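Long-range contacts in terminal uridylyltransferase 1 (Trypanosoma brucei, PDB 5HZD), which adds uridines from UTP to the 3' hydroxyl of guide RNAs, ribosomal RNAs and some messenger RNAs during mitochondrial RNA editing: residues 123-129 / 283-289; 90-94 / 105-109. One frame throughout, in Å; residues are numbered along the deposited sequence.

Contact 1: 123-129 / 283-289; sequences DIDFAVV and IDFDLSF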
loop_
_atom_site.group_PDB
_atom_site.type_symbol
_atom_site.label_atom_id
_atom_site.label_comp_id
_atom_site.label_asym_id
_atom_site.label_seq_id
_atom_site.Cartn_x
_atom_site.Cartn_y
_atom_site.Cartn_z
ATOM N N ASP A 123 -1.771 -5.819 -4.228
ATOM C CA ASP A 123 -2.752 -6.057 -3.159
ATOM C C ASP A 123 -3.609 -4.806 -2.916
ATOM O O ASP A 123 -3.105 -3.689 -2.932
ATOM C CB ASP A 123 -2.042 -6.387 -1.832
ATOM C CG ASP A 123 -1.363 -7.730 -1.841
ATOM O OD1 ASP A 123 -1.357 -8.420 -2.881
ATOM O OD2 ASP A 123 -0.807 -8.084 -0.775
ATOM N N ILE A 124 -4.913 -5.004 -2.663
ATOM C CA ILE A 124 -5.806 -3.909 -2.291
ATOM C C ILE A 124 -5.964 -3.975 -0.785
ATOM O O ILE A 124 -6.137 -5.061 -0.249
ATOM C CB ILE A 124 -7.208 -4.103 -2.941
ATOM C CG1 ILE A 124 -7.103 -3.911 -4.460
ATOM C CG2 ILE A 124 -8.260 -3.161 -2.318
ATOM C CD1 ILE A 124 -6.812 -2.464 -4.926
ATOM N N ASP A 125 -5.853 -2.840 -0.099
ATOM C CA ASP A 125 -6.184 -2.789 1.329
ATOM C C ASP A 125 -7.609 -2.307 1.514
ATOM O O ASP A 125 -8.021 -1.310 0.913
ATOM C CB ASP A 125 -5.258 -1.823 2.076
ATOM C CG ASP A 125 -3.872 -2.396 2.264
ATOM O OD1 ASP A 125 -3.725 -3.263 3.151
ATOM O OD2 ASP A 125 -2.951 -1.975 1.529
ATOM N N PHE A 126 -8.364 -3.010 2.354
ATOM C CA PHE A 126 -9.731 -2.591 2.659
ATOM C C PHE A 126 -9.788 -2.330 4.148
ATOM O O PHE A 126 -9.412 -3.195 4.947
ATOM C CB PHE A 126 -10.728 -3.728 2.368
ATOM C CG PHE A 126 -10.937 -4.038 0.923
ATOM C CD1 PHE A 126 -11.481 -3.090 0.067
ATOM C CD2 PHE A 126 -10.733 -5.328 0.445
ATOM C CE1 PHE A 126 -11.740 -3.387 -1.273
ATOM C CE2 PHE A 126 -10.989 -5.647 -0.880
ATOM C CZ PHE A 126 -11.505 -4.692 -1.750
ATOM N N ALA A 127 -10.250 -1.150 4.537
ATOM C CA ALA A 127 -10.505 -0.851 5.951
ATOM C C ALA A 127 -12.009 -0.886 6.183
ATOM O O ALA A 127 -12.766 -0.306 5.414
ATOM C CB ALA A 127 -10.011 0.566 6.285
ATOM N N VAL A 128 -12.442 -1.538 7.254
ATOM C CA VAL A 128 -13.876 -1.643 7.572
ATOM C C VAL A 128 -14.127 -0.814 8.826
ATOM O O VAL A 128 -13.628 -1.146 9.895
ATOM C CB VAL A 128 -14.222 -3.128 7.855
ATOM C CG1 VAL A 128 -15.695 -3.279 8.317
ATOM C CG2 VAL A 128 -13.941 -3.982 6.591
ATOM N N VAL A 129 -14.904 0.265 8.708
ATOM C CA VAL A 129 -15.048 1.240 9.777
ATOM C C VAL A 129 -16.490 1.728 9.849
ATOM O O VAL A 129 -17.103 2.054 8.806
ATOM C CB VAL A 129 -14.159 2.496 9.517
ATOM C CG1 VAL A 129 -14.313 3.518 10.667
ATOM C CG2 VAL A 129 -12.689 2.076 9.352
ATOM N N ILE A 283 -9.152 -11.030 -6.470
ATOM C CA ILE A 283 -8.105 -10.106 -6.118
ATOM C C ILE A 283 -7.477 -10.421 -4.761
ATOM O O ILE A 283 -8.161 -10.838 -3.828
ATOM C CB ILE A 283 -8.629 -8.652 -6.135
ATOM C CG1 ILE A 283 -9.713 -8.442 -5.104
ATOM C CG2 ILE A 283 -9.113 -8.256 -7.535
ATOM C CD1 ILE A 283 -10.038 -6.967 -4.942
ATOM N N ASP A 284 -6.173 -10.206 -4.648
ATOM C CA ASP A 284 -5.503 -10.297 -3.361
ATOM C C ASP A 284 -5.868 -9.080 -2.546
ATOM O O ASP A 284 -5.802 -7.949 -3.056
ATOM C CB ASP A 284 -3.969 -10.280 -3.531
ATOM C CG ASP A 284 -3.407 -11.533 -4.182
ATOM O OD1 ASP A 284 -3.920 -12.642 -3.987
ATOM O OD2 ASP A 284 -2.383 -11.400 -4.887
ATOM N N PHE A 285 -6.250 -9.283 -1.293
ATOM C CA PHE A 285 -6.558 -8.155 -0.399
ATOM C C PHE A 285 -6.277 -8.439 1.048
ATOM O O PHE A 285 -6.232 -9.607 1.468
ATOM C CB PHE A 285 -8.017 -7.637 -0.602
ATOM C CG PHE A 285 -9.120 -8.606 -0.186
ATOM C CD1 PHE A 285 -9.488 -8.744 1.163
ATOM C CD2 PHE A 285 -9.823 -9.327 -1.147
ATOM C CE1 PHE A 285 -10.517 -9.605 1.552
ATOM C CE2 PHE A 285 -10.876 -10.162 -0.763
ATOM C CZ PHE A 285 -11.200 -10.320 0.584
ATOM N N ASP A 286 -6.011 -7.363 1.797
ATOM C CA ASP A 286 -5.918 -7.434 3.252
ATOM C C ASP A 286 -7.081 -6.612 3.789
ATOM O O ASP A 286 -7.259 -5.450 3.399
ATOM C CB ASP A 286 -4.637 -6.799 3.794
ATOM C CG ASP A 286 -3.386 -7.598 3.460
ATOM O OD1 ASP A 286 -3.481 -8.740 2.939
ATOM O OD2 ASP A 286 -2.290 -7.057 3.732
ATOM N N LEU A 287 -7.854 -7.211 4.689
ATOM C CA LEU A 287 -9.003 -6.556 5.321
ATOM C C LEU A 287 -8.679 -6.250 6.788
ATOM O O LEU A 287 -8.330 -7.131 7.558
ATOM C CB LEU A 287 -10.225 -7.481 5.168
ATOM C CG LEU A 287 -11.594 -6.994 5.636
ATOM C CD1 LEU A 287 -12.656 -7.916 5.103
ATOM C CD2 LEU A 287 -11.683 -6.929 7.162
ATOM N N SER A 288 -8.771 -4.979 7.162
ATOM C CA SER A 288 -8.489 -4.526 8.512
ATOM C C SER A 288 -9.603 -3.629 8.995
ATOM O O SER A 288 -10.536 -3.318 8.234
ATOM C CB SER A 288 -7.162 -3.760 8.535
ATOM O OG SER A 288 -7.198 -2.676 7.599
ATOM N N PHE A 289 -9.507 -3.213 10.261
ATOM C CA PHE A 289 -10.625 -2.541 10.916
ATOM C C PHE A 289 -10.275 -1.163 11.448
ATOM O O PHE A 289 -11.059 -0.548 12.187
ATOM C CB PHE A 289 -11.167 -3.427 12.046
ATOM C CG PHE A 289 -11.675 -4.748 11.564
ATOM C CD1 PHE A 289 -12.970 -4.864 11.074
ATOM C CD2 PHE A 289 -10.840 -5.868 11.542
ATOM C CE1 PHE A 289 -13.463 -6.067 10.606
ATOM C CE2 PHE A 289 -11.318 -7.072 11.065
ATOM C CZ PHE A 289 -12.621 -7.178 10.593
HETATM O O HOH W 1 -0.555 -6.898 1.716
HETATM O O HOH W 2 -6.030 -3.638 5.298
#
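Strands 124-129 and 285-288 run parallel at 17°, joined by five backbone hydrogen bonds from Ile124 N to Asp284 O through to Val128 N to Ser288 O, the last 2.8 Å long. On one face of the sheet Phe126 turns its edge to the face of Phe285 in an offset edge-to-face pair, planes 68° apart, with Phe126 CE2 3.6 Å from Phe285 CG. Phe285 CG sits between its own backbone N and carbonyl carbon (chi1 67°), close to that edge. Further along, Val128 CG2 touches Leu287 CD2 at 3.8 Å.

The opposite face carries carboxylates toward its N-terminal end. There the Asp125 and Asp286 side chains run alongside each other in the same direction, with OD1 of Asp125 4.1 Å from OD2 of Asp286. One water donates to Asp123 OD2 and, at 2.7 Å, to Asp286 OD2, while Lys176 forms a salt bridge with Asp286 OD1. Asp123, just before strand 124-129, Asp125 on it and Asp286 on the parallel neighbour make the acidic group characteristic of the nucleotidyltransferase palm: as in related enzymes, Asp123 and Asp125 probably bind the catalytic magnesium, and Asp286 is probably the third acidic residue important for activity.

Contact 2: 90-94 / 105-109; sequences RAQLE and RVFIF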
loop_
_atom_site.group_PDB
_atom_site.type_symbol
_atom_site.label_atom_id
_atom_site.label_comp_id
_atom_site.label_asym_id
_atom_site.label_seq_id
_atom_site.Cartn_x
_atom_site.Cartn_y
_atom_site.Cartn_z
ATOM N N ARG A 90 -14.928 -3.580 -3.773
ATOM C CA ARG A 90 -15.180 -2.864 -2.524
ATOM C C ARG A 90 -16.671 -2.900 -2.198
ATOM O O ARG A 90 -17.042 -3.164 -1.063
ATOM C CB ARG A 90 -14.744 -1.382 -2.653
ATOM C CG ARG A 90 -14.731 -0.626 -1.309
ATOM C CD ARG A 90 -14.912 0.897 -1.509
ATOM N NE ARG A 90 -16.186 1.089 -2.176
ATOM C CZ ARG A 90 -17.342 1.082 -1.539
ATOM N NH1 ARG A 90 -17.368 0.968 -0.197
ATOM N NH2 ARG A 90 -18.464 1.172 -2.241
ATOM N N ALA A 91 -17.524 -2.616 -3.192
ATOM C CA ALA A 91 -18.961 -2.632 -2.952
ATOM C C ALA A 91 -19.417 -4.026 -2.588
ATOM O O ALA A 91 -20.299 -4.183 -1.722
ATOM C CB ALA A 91 -19.718 -2.109 -4.169
ATOM N N GLN A 92 -18.833 -5.039 -3.226
ATOM C CA GLN A 92 -19.153 -6.441 -2.887
ATOM C C GLN A 92 -18.807 -6.751 -1.440
ATOM O O GLN A 92 -19.606 -7.312 -0.693
ATOM C CB GLN A 92 -18.434 -7.397 -3.859
ATOM C CG GLN A 92 -19.001 -7.268 -5.259
ATOM C CD GLN A 92 -18.056 -7.694 -6.357
ATOM O OE1 GLN A 92 -17.078 -8.431 -6.114
ATOM N NE2 GLN A 92 -18.360 -7.288 -7.577
ATOM N N LEU A 93 -17.602 -6.370 -1.026
ATOM C CA LEU A 93 -17.192 -6.601 0.350
ATOM C C LEU A 93 -18.099 -5.857 1.318
ATOM O O LEU A 93 -18.435 -6.385 2.382
ATOM C CB LEU A 93 -15.722 -6.201 0.557
ATOM C CG LEU A 93 -15.223 -6.492 1.977
ATOM C CD1 LEU A 93 -15.266 -7.985 2.360
ATOM C CD2 LEU A 93 -13.757 -5.976 2.096
ATOM N N GLU A 94 -18.570 -4.669 0.935
ATOM C CA GLU A 94 -19.400 -3.912 1.865
ATOM C C GLU A 94 -20.712 -4.618 2.117
ATOM O O GLU A 94 -21.215 -4.613 3.242
ATOM C CB GLU A 94 -19.617 -2.492 1.361
ATOM C CG GLU A 94 -20.319 -1.576 2.353
ATOM C CD GLU A 94 -20.251 -0.140 1.889
ATOM O OE1 GLU A 94 -21.286 0.358 1.386
ATOM O OE2 GLU A 94 -19.171 0.513 2.005
ATOM N N ARG A 105 -18.718 0.541 6.903
ATOM C CA ARG A 105 -18.498 0.843 5.499
ATOM C C ARG A 105 -17.068 0.477 5.153
ATOM O O ARG A 105 -16.216 0.369 6.037
ATOM C CB ARG A 105 -18.786 2.320 5.189
ATOM C CG ARG A 105 -20.264 2.712 5.433
ATOM C CD ARG A 105 -21.188 1.961 4.490
ATOM N NE ARG A 105 -22.588 2.394 4.684
ATOM C CZ ARG A 105 -23.428 1.861 5.573
ATOM N NH1 ARG A 105 -23.041 0.871 6.358
ATOM N NH2 ARG A 105 -24.662 2.340 5.689
ATOM N N VAL A 106 -16.821 0.248 3.873
ATOM C CA VAL A 106 -15.521 -0.249 3.421
ATOM C C VAL A 106 -14.791 0.868 2.680
ATOM O O VAL A 106 -15.347 1.489 1.779
ATOM C CB VAL A 106 -15.689 -1.489 2.494
ATOM C CG1 VAL A 106 -14.303 -1.986 1.978
ATOM C CG2 VAL A 106 -16.367 -2.644 3.262
ATOM N N PHE A 107 -13.537 1.118 3.073
ATOM C CA PHE A 107 -12.711 2.164 2.461
ATOM C C PHE A 107 -11.509 1.488 1.829
ATOM O O PHE A 107 -10.843 0.700 2.502
ATOM C CB PHE A 107 -12.154 3.073 3.566
ATOM C CG PHE A 107 -13.210 3.829 4.354
ATOM C CD1 PHE A 107 -14.013 3.153 5.284
ATOM C CD2 PHE A 107 -13.351 5.206 4.234
ATOM C CE1 PHE A 107 -14.967 3.821 6.020
ATOM C CE2 PHE A 107 -14.298 5.887 4.996
ATOM C CZ PHE A 107 -15.121 5.198 5.868
ATOM N N ILE A 108 -11.202 1.765 0.561
ATOM C CA ILE A 108 -9.928 1.279 -0.003
ATOM C C ILE A 108 -8.779 2.186 0.448
ATOM O O ILE A 108 -8.922 3.413 0.462
ATOM C CB ILE A 108 -9.972 1.232 -1.521
ATOM C CG1 ILE A 108 -10.938 0.128 -1.966
ATOM C CG2 ILE A 108 -8.544 1.000 -2.107
ATOM C CD1 ILE A 108 -11.193 0.078 -3.484
ATOM N N PHE A 109 -7.643 1.591 0.802
ATOM C CA PHE A 109 -6.429 2.415 0.983
ATOM C C PHE A 109 -5.246 1.719 0.370
ATOM O O PHE A 109 -5.410 0.692 -0.285
ATOM C CB PHE A 109 -6.221 2.846 2.446
ATOM C CG PHE A 109 -5.901 1.721 3.407
ATOM C CD1 PHE A 109 -6.908 0.936 3.952
ATOM C CD2 PHE A 109 -4.597 1.475 3.780
ATOM C CE1 PHE A 109 -6.597 -0.080 4.885
ATOM C CE2 PHE A 109 -4.267 0.455 4.667
ATOM C CZ PHE A 109 -5.289 -0.336 5.225
#
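Arg90 and Glu94, one turn apart on the helix, grip the backbone of Val106 from both of its polar ends. Arg90 NH1 donates to Val106 O at 2.9 Å, bending to 150° at the hydrogen, and Val106 N answers with a straighter bond (170°) to Glu94 OE2, reaching that oxygen at 3.0 Å on its anti side. The same NH1 also closes a salt bridge to OE2, approaching from above the carboxylate plane although the oxygen lies in the plane of the guanidinium, so OE2 accepts from two donors.

Between these bonds the Val106 side chain points at the helix. Its CG1 touches Arg90 CG at 3.6 Å and Leu93 CD2 at 4.0 Å, while CG2 lies against Glu94 CB. Ile108 extends the apolar patch, its CG1 3.9 Å from Arg90 CG. The bend of the arginine chain at chi3 (59°) turns NH1 to face both Val106 O and Glu94 OE2.

Farther out, Asp372 forms a salt bridge with Arg90 NE, helping to fix the guanidinium. Arg105 lays its CD against the Glu94 carboxylate, and its NH1 bonds to Asp102 O. The strand-edge N-H and C=O of Val106 are thus satisfied by a charged pair, which implies that helix 80-100 is fastened to this outermost strand of the palm sheet by polar bonds as well as by apolar contact.

Overall arrangement
From the N terminus, helix 80-100 comes first, and contact 2 closes the short connection of ten residues that brings strand 105-109 back almost antiparallel along it. The chain then enters strand 124-129, the antiparallel neighbour of 105-109, and only after 153 further residues, which include the four-stranded antiparallel sheet, does contact 1 close on 283-289. The two contacts therefore follow in series, neither nesting nor crossing. They meet in the five-stranded palm sheet, their centres about 8 Å apart: Ala127 N pairs with Phe107 O, and the Phe126 ring packs on Leu93 of the helix and Val106 of the outermost strand, tying both to strand 124-129.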